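PDB 3CNI: putative ABC type-2 transporter from Thermotoga maritima MSB8, which probably forms part of an ABC-type membrane transporter, the crystallised piece being a calcium-binding domain of the longer membrane protein. Local coordinates for the interface of chains A and B. Coordinates in Å, arbitrary orientation; residue numbers count along the deposited sequence, not the author numbering. Chains: chain A/B, Putative ABC type-2 transporter.

The interface of chains A and B. Residues chain A 121, 124-125; chain B 146, 150.
The side-chain amide nitrogen ND2 of B:Asn150 donates a hydrogen bond to the carboxylate oxygen OD2 of A:Asp125, 3.3 Å away, a fairly long bond with an angle of 157° at the hydrogen. The acceptor lies close to the plane of the amide and offers its anti lone pair, the one turned away from OD1, while the two flat groups are twisted 34° against each other. Asparagine suits this place because its amide can give an N-H to a carboxylate without bringing a charge of its own. The contact is one part of a two-fold symmetric interface between copies of the domain, which may or may not form in the membrane protein. B:Asn150 and B:Glu146 stand one turn apart on helix 145-152, and A:Asp125 lies across both, in the loop after the 3-10 helix 121-123. With CG of A:Asp125 anti to its own nitrogen (chi1 -163°), the carboxylate reaches toward the helix, and the residue's CB packs 3.9 Å from the methylene CG of B:Glu146. Aspartate is short enough to do both. The longer glutamate offers a methylene for packing and bends at chi2, carrying its carboxylate, a calcium ligand in this protein, away from the amide; OE2 stays 5.4 Å from OD1 of A:Asp125, a spacing that probably eases the repulsion of like charges. Replacing A:Asp125 by alanine would probably deprive ND2 of B:Asn150 of this acceptor and leave its amide freer to turn. A:Gln121, its side chain incompletely modelled, adds a marginal contact. A:Phe124 meets the helix through its backbone rather than its ring: its carbonyl O lies 3.6 Å from CG of B:Glu146.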
loop_
_atom_site.group_PDB
_atom_site.type_symbol
_atom_site.label_atom_id
_atom_site.label_comp_id
_atom_site.label_asym_id
_atom_site.label_seq_id
_atom_site.Cartn_x
_atom_site.Cartn_y
_atom_site.Cartn_z
ATOM N N GLN A 121 6.269 15.865 -8.227
ATOM C CA GLN A 121 4.961 15.254 -7.794
ATOM C C GLN A 121 5.131 13.762 -7.626
ATOM O O GLN A 121 4.623 13.090 -6.663
ATOM C CB GLN A 121 3.884 15.461 -8.890
ATOM C CG GLN A 121 4.304 16.458 -10.031
ATOM N N PHE A 124 5.872 11.460 -4.480
ATOM C CA PHE A 124 4.895 10.883 -3.600
ATOM C C PHE A 124 3.978 9.907 -4.291
ATOM O O PHE A 124 3.514 8.985 -3.689
ATOM C CB PHE A 124 4.078 11.967 -2.946
ATOM C CG PHE A 124 4.850 12.827 -2.036
ATOM C CD1 PHE A 124 5.587 13.873 -2.513
ATOM C CD2 PHE A 124 4.835 12.610 -0.700
ATOM C CE1 PHE A 124 6.305 14.669 -1.662
ATOM C CE2 PHE A 124 5.552 13.405 0.144
ATOM C CZ PHE A 124 6.284 14.437 -0.342
ATOM N N ASP A 125 3.807 10.071 -5.577
ATOM C CA ASP A 125 2.851 9.300 -6.285
ATOM C C ASP A 125 3.279 9.069 -7.697
ATOM O O ASP A 125 2.795 9.671 -8.601
ATOM C CB ASP A 125 1.519 9.991 -6.241
ATOM C CG ASP A 125 0.387 9.086 -6.584
ATOM O OD1 ASP A 125 0.529 7.863 -6.478
ATOM O OD2 ASP A 125 -0.657 9.611 -6.959
ATOM N N GLU B 146 -0.140 12.513 -0.977
ATOM C CA GLU B 146 -0.193 12.380 -2.444
ATOM C C GLU B 146 -1.165 13.400 -3.007
ATOM O O GLU B 146 -0.891 14.108 -3.996
ATOM C CB GLU B 146 -0.695 11.026 -2.854
ATOM C CG GLU B 146 0.225 9.805 -2.529
ATOM C CD GLU B 146 0.050 9.107 -1.131
ATOM O OE1 GLU B 146 -0.331 9.688 -0.059
ATOM O OE2 GLU B 146 0.401 7.934 -1.124
ATOM N N ASN B 150 -0.372 16.421 -5.287
ATOM C CA ASN B 150 -0.873 16.405 -6.701
ATOM C C ASN B 150 -1.653 17.665 -7.042
ATOM O O ASN B 150 -1.706 18.088 -8.221
ATOM C CB ASN B 150 -1.718 15.154 -7.059
ATOM C CG ASN B 150 -0.910 13.875 -7.019
ATOM O OD1 ASN B 150 0.303 13.864 -7.308
ATOM N ND2 ASN B 150 -1.573 12.760 -6.618
#